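PDB 3R8E: hypothetical sugar kinase from Cytophaga hutchinsonii, which is probably a ROK-family sugar kinase that transfers phosphate from ATP to a sugar, although its substrate is not established. Local coordinates for residues L22-G27 / V80-P85; C130-E135 / Q145-L150; T154-G159 / T175-M180. One frame throughout, in Å; residues are numbered along the deposited sequence.

Contact 1: residues L22-G27 / V80-P85; sequences LGIDVG and VGIGWP
L22 to D25 and V80 to G83 run as parallel strands in register, their short axes 4.8 Å apart at closest and only 11° off alignment. They are neighbours in the N-terminal sheet of a ribonuclease H-like fold, the fold of the actin-like ATPases and sugar kinases. Four backbone hydrogen bonds zigzag between them: G81 N to L22 O, I24 N to G81 O, G83 N to I24 O, and V26 N to G83 O. The bond from G83 N to I24 O is nearly straight, at 173°, and 2.9 Å long. L22, I24, V80 and I82 share one face of the pair, where helix 59-73 packs against L22 and I24. With CG1 beside its backbone N (chi1 -62°), I24 sends CD1 back to V80 CG1, 3.7 Å away. Its CG2 lies alongside I82 CG2. D25 to G27 begin the DxGGT signature, which in related ROK kinases is part of the ATP phosphate-binding region, and probably is here. V26, just past the strand, sets CG2 over the face of the W84 six-membered ring, a CH-pi contact 4.3 Å from the centroid. Shortening it to an alanine is likely to open a gap beside P85 and I82 and thin the cover of this ring face. V26 CG2 also touches I82 CG2 at 3.7 Å, and I82 CG2 sits 3.4 Å above the plane of the W84 ring, toward its rim.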
loop_
_atom_site.group_PDB
_atom_site.type_symbol
_atom_site.label_atom_id
_atom_site.label_comp_id
_atom_site.label_asym_id
_atom_site.label_seq_id
_atom_site.Cartn_x
_atom_site.Cartn_y
_atom_site.Cartn_z
ATOM N N LEU A 22 -5.368 -31.065 6.654
ATOM C CA LEU A 22 -4.826 -30.617 7.931
ATOM C C LEU A 22 -4.378 -29.163 7.805
ATOM O O LEU A 22 -3.529 -28.846 6.976
ATOM C CB LEU A 22 -3.658 -31.513 8.411
ATOM C CG LEU A 22 -2.842 -31.043 9.639
ATOM C CD1 LEU A 22 -3.720 -30.852 10.880
ATOM C CD2 LEU A 22 -1.716 -32.022 9.948
ATOM N N GLY A 23 -4.976 -28.304 8.619
ATOM C CA GLY A 23 -4.621 -26.894 8.696
ATOM C C GLY A 23 -3.858 -26.659 9.981
ATOM O O GLY A 23 -4.210 -27.218 11.028
ATOM N N ILE A 24 -2.772 -25.888 9.895
ATOM C CA ILE A 24 -1.920 -25.572 11.039
ATOM C C ILE A 24 -1.753 -24.061 11.113
ATOM O O ILE A 24 -1.390 -23.444 10.121
ATOM C CB ILE A 24 -0.548 -26.309 10.973
ATOM C CG1 ILE A 24 -0.733 -27.842 10.997
ATOM C CG2 ILE A 24 0.377 -25.861 12.115
ATOM C CD1 ILE A 24 0.472 -28.632 10.595
ATOM N N ASP A 25 -2.047 -23.473 12.278
ATOM C CA ASP A 25 -1.874 -22.040 12.498
ATOM C C ASP A 25 -0.829 -21.849 13.602
ATOM O O ASP A 25 -1.134 -21.971 14.791
ATOM C CB ASP A 25 -3.199 -21.334 12.830
ATOM C CG ASP A 25 -3.083 -19.821 12.952
ATOM O OD1 ASP A 25 -2.059 -19.264 12.500
ATOM O OD2 ASP A 25 -4.015 -19.196 13.501
ATOM N N VAL A 26 0.406 -21.562 13.184
ATOM C CA VAL A 26 1.556 -21.371 14.072
ATOM C C VAL A 26 1.467 -19.973 14.695
ATOM O O VAL A 26 1.228 -18.997 13.983
ATOM C CB VAL A 26 2.893 -21.602 13.306
ATOM C CG1 VAL A 26 4.116 -21.327 14.180
ATOM C CG2 VAL A 26 2.967 -23.009 12.721
ATOM N N GLY A 27 1.509 -19.919 16.032
ATOM C CA GLY A 27 1.382 -18.687 16.813
ATOM C C GLY A 27 2.371 -18.531 17.957
ATOM O O GLY A 27 2.974 -19.510 18.403
ATOM N N VAL A 80 -1.453 -30.734 3.721
ATOM C CA VAL A 80 -1.158 -30.012 4.961
ATOM C C VAL A 80 -0.781 -28.563 4.627
ATOM O O VAL A 80 0.252 -28.333 3.996
ATOM C CB VAL A 80 -0.055 -30.697 5.825
ATOM C CG1 VAL A 80 0.266 -29.875 7.070
ATOM C CG2 VAL A 80 -0.433 -32.126 6.220
ATOM N N GLY A 81 -1.613 -27.620 5.070
ATOM C CA GLY A 81 -1.381 -26.187 4.899
ATOM C C GLY A 81 -0.960 -25.568 6.214
ATOM O O GLY A 81 -1.579 -25.842 7.246
ATOM N N ILE A 82 0.108 -24.738 6.204
ATOM C CA ILE A 82 0.625 -24.150 7.445
ATOM C C ILE A 82 0.770 -22.634 7.317
ATOM O O ILE A 82 1.396 -22.162 6.371
ATOM C CB ILE A 82 1.980 -24.799 7.881
ATOM C CG1 ILE A 82 1.924 -26.344 7.856
ATOM C CG2 ILE A 82 2.409 -24.293 9.260
ATOM C CD1 ILE A 82 3.243 -27.041 7.422
ATOM N N GLY A 83 0.186 -21.910 8.276
ATOM C CA GLY A 83 0.270 -20.452 8.370
ATOM C C GLY A 83 1.350 -20.080 9.367
ATOM O O GLY A 83 1.426 -20.683 10.440
ATOM N N TRP A 84 2.201 -19.099 9.027
ATOM C CA TRP A 84 3.344 -18.734 9.865
ATOM C C TRP A 84 3.305 -17.274 10.386
ATOM O O TRP A 84 2.950 -16.375 9.610
ATOM C CB TRP A 84 4.636 -18.969 9.082
ATOM C CG TRP A 84 4.848 -20.400 8.684
ATOM C CD1 TRP A 84 4.428 -21.009 7.537
ATOM C CD2 TRP A 84 5.554 -21.396 9.432
ATOM N NE1 TRP A 84 4.811 -22.333 7.538
ATOM C CE2 TRP A 84 5.514 -22.593 8.682
ATOM C CE3 TRP A 84 6.200 -21.399 10.676
ATOM C CZ2 TRP A 84 6.127 -23.771 9.121
ATOM C CZ3 TRP A 84 6.822 -22.563 11.103
ATOM C CH2 TRP A 84 6.776 -23.732 10.333
ATOM N N PRO A 85 3.612 -17.050 11.701
ATOM C CA PRO A 85 3.487 -15.705 12.296
ATOM C C PRO A 85 4.704 -14.806 12.098
ATOM O O PRO A 85 5.312 -14.323 13.063
ATOM C CB PRO A 85 3.263 -16.011 13.778
ATOM C CG PRO A 85 4.036 -17.254 14.013
ATOM C CD PRO A 85 4.026 -18.037 12.722
#

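Contact 2: residues C130-E135 / Q145-L150; sequences CAALGE and QTFILL
L149 carries CG anti to its own backbone N (chi1 168°), which drives CD2 into the side of the helix at A131, A132 and E135. F147, two residues earlier on the same side of the strand, holds its ring between backbone N and carbonyl carbon (chi1 68°), and this presents CZ to the same helix. Both residues thus reach helix 127-138 from strand 147-152. The short axes come within 8.4 Å and meet at 119°, so the strand runs across the helix. L149 CD2 does most of the touching. It lies 3.7 Å from A131 CB and also rests against A131 C and A132 N. On its other flank is E135 CG, at 3.8 Å, whose side chain crosses that of L149 at about a right angle. The E135 chain bends about its CB-CG bond, and its carboxylate turns to the backbone of L304: OE2 is hydrogen-bonded to L304 N. The polar end of this buried glutamate is therefore held while its CH2 groups serve as apolar packing. F147 turns the edge of its ring to the helix backbone. A132 O lies near the plane of its ring, 3.6 Å from CZ, where the slightly positive ring edge is likely to suit a carbonyl oxygen. The short A132 side chain rests its CB 4.3 Å from L149 CB. M161 and L265 flank F147 on the neighbouring strands. A helix from the N-terminal half laid across the central strand of the second sheet is consistent with the two-domain actin-like ATPase fold.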
loop_
_atom_site.group_PDB
_atom_site.type_symbol
_atom_site.label_atom_id
_atom_site.label_comp_id
_atom_site.label_asym_id
_atom_site.label_seq_id
_atom_site.Cartn_x
_atom_site.Cartn_y
_atom_site.Cartn_z
ATOM N N CYS A 130 -3.248 -15.994 5.482
ATOM C CA CYS A 130 -4.101 -17.185 5.612
ATOM C C CYS A 130 -5.469 -16.788 6.121
ATOM O O CYS A 130 -6.464 -17.248 5.581
ATOM C CB CYS A 130 -3.464 -18.214 6.535
ATOM S SG CYS A 130 -2.174 -19.192 5.747
ATOM N N ALA A 131 -5.524 -15.929 7.153
ATOM C CA ALA A 131 -6.797 -15.484 7.742
ATOM C C ALA A 131 -7.691 -14.814 6.683
ATOM O O ALA A 131 -8.882 -15.106 6.644
ATOM C CB ALA A 131 -6.547 -14.544 8.907
ATOM N N ALA A 132 -7.111 -13.979 5.788
ATOM C CA ALA A 132 -7.882 -13.364 4.694
ATOM C C ALA A 132 -8.412 -14.448 3.755
ATOM O O ALA A 132 -9.582 -14.412 3.380
ATOM C CB ALA A 132 -7.026 -12.377 3.921
ATOM N N LEU A 133 -7.556 -15.445 3.414
ATOM C CA LEU A 133 -7.958 -16.554 2.545
ATOM C C LEU A 133 -9.072 -17.395 3.210
ATOM O O LEU A 133 -9.982 -17.858 2.518
ATOM C CB LEU A 133 -6.738 -17.420 2.187
ATOM C CG LEU A 133 -6.920 -18.435 1.055
ATOM C CD1 LEU A 133 -7.179 -17.748 -0.292
ATOM C CD2 LEU A 133 -5.713 -19.338 0.946
ATOM N N GLY A 134 -9.021 -17.526 4.540
ATOM C CA GLY A 134 -10.039 -18.234 5.316
ATOM C C GLY A 134 -11.391 -17.555 5.196
ATOM O O GLY A 134 -12.409 -18.213 4.952
ATOM N N GLU A 135 -11.395 -16.217 5.331
ATOM C CA GLU A 135 -12.597 -15.391 5.201
ATOM C C GLU A 135 -13.130 -15.468 3.779
ATOM O O GLU A 135 -14.336 -15.568 3.589
ATOM C CB GLU A 135 -12.301 -13.935 5.598
ATOM C CG GLU A 135 -12.295 -13.697 7.104
ATOM C CD GLU A 135 -13.619 -13.814 7.845
ATOM O OE1 GLU A 135 -14.689 -13.795 7.195
ATOM O OE2 GLU A 135 -13.582 -13.886 9.093
ATOM N N GLN A 145 -14.265 -10.488 -3.865
ATOM C CA GLN A 145 -13.034 -10.513 -4.649
ATOM C C GLN A 145 -11.902 -9.623 -4.142
ATOM O O GLN A 145 -10.739 -10.023 -4.242
ATOM C CB GLN A 145 -13.330 -10.155 -6.114
ATOM C CG GLN A 145 -14.195 -11.198 -6.839
ATOM C CD GLN A 145 -13.554 -12.564 -6.939
ATOM O OE1 GLN A 145 -13.877 -13.497 -6.194
ATOM N NE2 GLN A 145 -12.661 -12.729 -7.886
ATOM N N THR A 146 -12.218 -8.409 -3.679
ATOM C CA THR A 146 -11.184 -7.453 -3.284
ATOM C C THR A 146 -11.502 -6.873 -1.915
ATOM O O THR A 146 -12.473 -6.131 -1.770
ATOM C CB THR A 146 -11.063 -6.369 -4.374
ATOM O OG1 THR A 146 -10.817 -7.020 -5.630
ATOM C CG2 THR A 146 -9.948 -5.353 -4.080
ATOM N N PHE A 147 -10.681 -7.216 -0.908
ATOM C CA PHE A 147 -10.883 -6.717 0.452
ATOM C C PHE A 147 -9.640 -6.852 1.296
ATOM O O PHE A 147 -8.741 -7.626 0.972
ATOM C CB PHE A 147 -12.046 -7.465 1.159
ATOM C CG PHE A 147 -11.801 -8.920 1.491
ATOM C CD1 PHE A 147 -11.263 -9.290 2.721
ATOM C CD2 PHE A 147 -12.170 -9.923 0.602
ATOM C CE1 PHE A 147 -11.056 -10.637 3.037
ATOM C CE2 PHE A 147 -11.978 -11.271 0.927
ATOM C CZ PHE A 147 -11.414 -11.616 2.141
ATOM N N ILE A 148 -9.634 -6.147 2.428
ATOM C CA ILE A 148 -8.603 -6.268 3.451
ATOM C C ILE A 148 -9.257 -6.813 4.715
ATOM O O ILE A 148 -10.347 -6.368 5.091
ATOM C CB ILE A 148 -7.809 -4.949 3.746
ATOM C CG1 ILE A 148 -6.665 -5.217 4.767
ATOM C CG2 ILE A 148 -8.731 -3.828 4.266
ATOM C CD1 ILE A 148 -5.619 -4.125 4.870
ATOM N N LEU A 149 -8.589 -7.780 5.352
ATOM C CA LEU A 149 -8.971 -8.283 6.655
ATOM C C LEU A 149 -7.978 -7.712 7.644
ATOM O O LEU A 149 -6.787 -7.983 7.518
ATOM C CB LEU A 149 -9.023 -9.826 6.724
ATOM C CG LEU A 149 -9.134 -10.440 8.143
ATOM C CD1 LEU A 149 -10.426 -10.044 8.818
ATOM C CD2 LEU A 149 -9.065 -11.945 8.099
ATOM N N LEU A 150 -8.446 -6.884 8.579
ATOM C CA LEU A 150 -7.614 -6.356 9.654
ATOM C C LEU A 150 -7.907 -7.140 10.912
ATOM O O LEU A 150 -9.033 -7.076 11.419
ATOM C CB LEU A 150 -7.855 -4.858 9.927
ATOM C CG LEU A 150 -7.318 -3.814 8.994
ATOM C CD1 LEU A 150 -7.588 -2.436 9.586
ATOM C CD2 LEU A 150 -5.816 -3.956 8.808
#

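Contact 3: residues T154-G159 / T175-M180; sequences TGVGSG and TEVGHM
V156 and G178 meet through the backbone, with G178 CA 3.5 Å from V156 O in a CA-H...O contact. Glycine fits here because a CB on this residue would run into V156 O. Beside it, V156 CG1 and V177 CG2 touch loosely at 4.3 Å. With V177 CG1 beside the backbone N (chi1 -47°), CG2 falls between backbone N and carbonyl carbon and faces S158 CB. S158 also brings OG near T175 O, but the serine has two conformers, so the closeness is doubtful. The touching parts of the two segments run almost antiparallel, 168° apart, yet they do not form a sheet pair. Waters bridge them instead. Water 1 sits between V156 O at 2.8 Å and G178 N at 3.0 Å, where it accepts from the nitrogen and can donate to the carbonyl. E176 OE1, 3.2 Å from water 1, is a further acceptor in its reach, which may share it with V156 O. Water 3 accepts from S158 N at 2.9 Å and has only a weak link to T175 O. Water 2 is 2.9 Å from T175 OG1 and also bonds to S158 O. Farther out, E176 OE1 lies at the edge of the H179 ring and in its plane. E189 fixes the V156 end by accepting from V156 N, and its backbone pairs with that of G178. Helix 235-259 backs V177 through I255. R257 of the second subunit packs on E176 and H179, and backbone bonds from T175 and E176 reach that subunit. E176 to H179 spell the ExGH signature of ROK kinases, whose glutamate and histidine probably bind the sugar, as in relatives.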
loop_
_atom_site.group_PDB
_atom_site.type_symbol
_atom_site.label_atom_id
_atom_site.label_comp_id
_atom_site.label_asym_id
_atom_site.label_seq_id
_atom_site.Cartn_x
_atom_site.Cartn_y
_atom_site.Cartn_z
ATOM N N THR A 154 -3.330 -8.417 19.874
ATOM C CA THR A 154 -2.125 -7.945 20.572
ATOM C C THR A 154 -1.236 -7.253 19.528
ATOM O O THR A 154 -0.690 -6.177 19.778
ATOM C CB THR A 154 -1.435 -9.098 21.320
ATOM O OG1 THR A 154 -1.092 -10.123 20.390
ATOM C CG2 THR A 154 -2.307 -9.678 22.421
ATOM N N GLY A 155 -1.187 -7.853 18.342
ATOM C CA GLY A 155 -0.543 -7.311 17.156
ATOM C C GLY A 155 -1.613 -7.043 16.112
ATOM O O GLY A 155 -2.729 -7.566 16.219
ATOM N N VAL A 156 -1.308 -6.198 15.125
ATOM C CA VAL A 156 -2.245 -5.903 14.045
ATOM C C VAL A 156 -1.781 -6.684 12.827
ATOM O O VAL A 156 -0.689 -6.445 12.310
ATOM C CB VAL A 156 -2.426 -4.384 13.756
ATOM C CG1 VAL A 156 -3.319 -4.154 12.532
ATOM C CG2 VAL A 156 -3.007 -3.669 14.970
ATOM N N GLY A 157 -2.593 -7.651 12.432
ATOM C CA GLY A 157 -2.322 -8.484 11.273
ATOM C C GLY A 157 -3.256 -8.107 10.145
ATOM O O GLY A 157 -4.358 -7.602 10.394
ATOM N N SER A 158 -2.820 -8.327 8.898
ATOM C CA SER A 158 -3.657 -8.025 7.744
ATOM C C SER A 158 -3.375 -8.963 6.595
ATOM O O SER A 158 -2.249 -9.421 6.424
ATOM C CB SER A 158 -3.473 -6.581 7.286
ATOM O OG SER A 158 -2.109 -6.298 7.031
ATOM N N GLY A 159 -4.412 -9.222 5.823
ATOM C CA GLY A 159 -4.359 -10.053 4.638
ATOM C C GLY A 159 -5.249 -9.394 3.616
ATOM O O GLY A 159 -6.283 -8.827 3.983
ATOM N N THR A 175 1.657 -6.301 2.821
ATOM C CA THR A 175 0.606 -5.936 3.781
ATOM C C THR A 175 0.977 -6.219 5.254
ATOM O O THR A 175 0.197 -6.831 6.001
ATOM C CB THR A 175 -0.744 -6.576 3.388
ATOM O OG1 THR A 175 -0.604 -7.995 3.325
ATOM C CG2 THR A 175 -1.260 -6.067 2.048
ATOM N N GLU A 176 2.132 -5.686 5.683
ATOM C CA GLU A 176 2.587 -5.702 7.078
ATOM C C GLU A 176 2.149 -4.360 7.677
ATOM O O GLU A 176 2.979 -3.530 8.050
ATOM C CB GLU A 176 4.111 -5.929 7.148
ATOM C CG GLU A 176 4.496 -7.387 6.933
ATOM C CD GLU A 176 4.146 -8.334 8.068
ATOM O OE1 GLU A 176 3.893 -7.855 9.197
ATOM O OE2 GLU A 176 4.128 -9.562 7.828
ATOM N N VAL A 177 0.817 -4.134 7.713
ATOM C CA VAL A 177 0.222 -2.837 8.053
ATOM C C VAL A 177 0.333 -2.479 9.539
ATOM O O VAL A 177 0.272 -1.296 9.871
ATOM C CB VAL A 177 -1.233 -2.651 7.545
ATOM C CG1 VAL A 177 -1.385 -3.077 6.084
ATOM C CG2 VAL A 177 -2.234 -3.362 8.434
ATOM N N GLY A 178 0.534 -3.474 10.403
ATOM C CA GLY A 178 0.701 -3.229 11.834
ATOM C C GLY A 178 1.890 -2.334 12.127
ATOM O O GLY A 178 1.890 -1.588 13.110
ATOM N N HIS A 179 2.899 -2.368 11.238
ATOM C CA HIS A 179 4.132 -1.609 11.419
ATOM C C HIS A 179 4.155 -0.276 10.659
ATOM O O HIS A 179 5.186 0.405 10.670
ATOM C CB HIS A 179 5.328 -2.480 11.041
ATOM C CG HIS A 179 5.342 -3.781 11.784
ATOM N ND1 HIS A 179 5.733 -3.849 13.111
ATOM C CD2 HIS A 179 4.950 -5.011 11.381
ATOM C CE1 HIS A 179 5.577 -5.113 13.468
ATOM N NE2 HIS A 179 5.114 -5.854 12.458
HETATM N N MSE A 180 3.019 0.131 10.056
HETATM C CA MSE A 180 2.920 1.432 9.390
HETATM C C MSE A 180 3.003 2.556 10.413
HETATM O O MSE A 180 2.578 2.377 11.560
HETATM C CB MSE A 180 1.605 1.550 8.608
HETATM C CG MSE A 180 1.564 0.683 7.379
HETATM SE SE MSE A 180 -0.222 0.779 6.617
HETATM C CE MSE A 180 0.015 2.315 5.541
HETATM O O HOH W 1 1.223 -6.401 10.306
HETATM O O HOH W 2 0.142 -9.772 5.536
HETATM O O HOH W 3 0.073 -8.604 8.812
#

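From the N terminus, contact 1 comes first: 80-85 returns beside 22-27 after 52 residues that include helix 59-73 and several strands. The chain then goes through strand 121-126 into helix 127-138, where contact 2 closes a short loop onto strand 147-152. Contact 3 closes the next one, from strand 156-162 to the loop at 175-180. The three follow in series; none nests or crosses. Contact 1 touches contact 2 through G83 CA and C130 SG, 3.8 Å apart. Contacts 2 and 3 share a sheet, with a probable hydrogen bond from L149 N to G159 O. Helix 127-138 thus lies between the first sheet and the second.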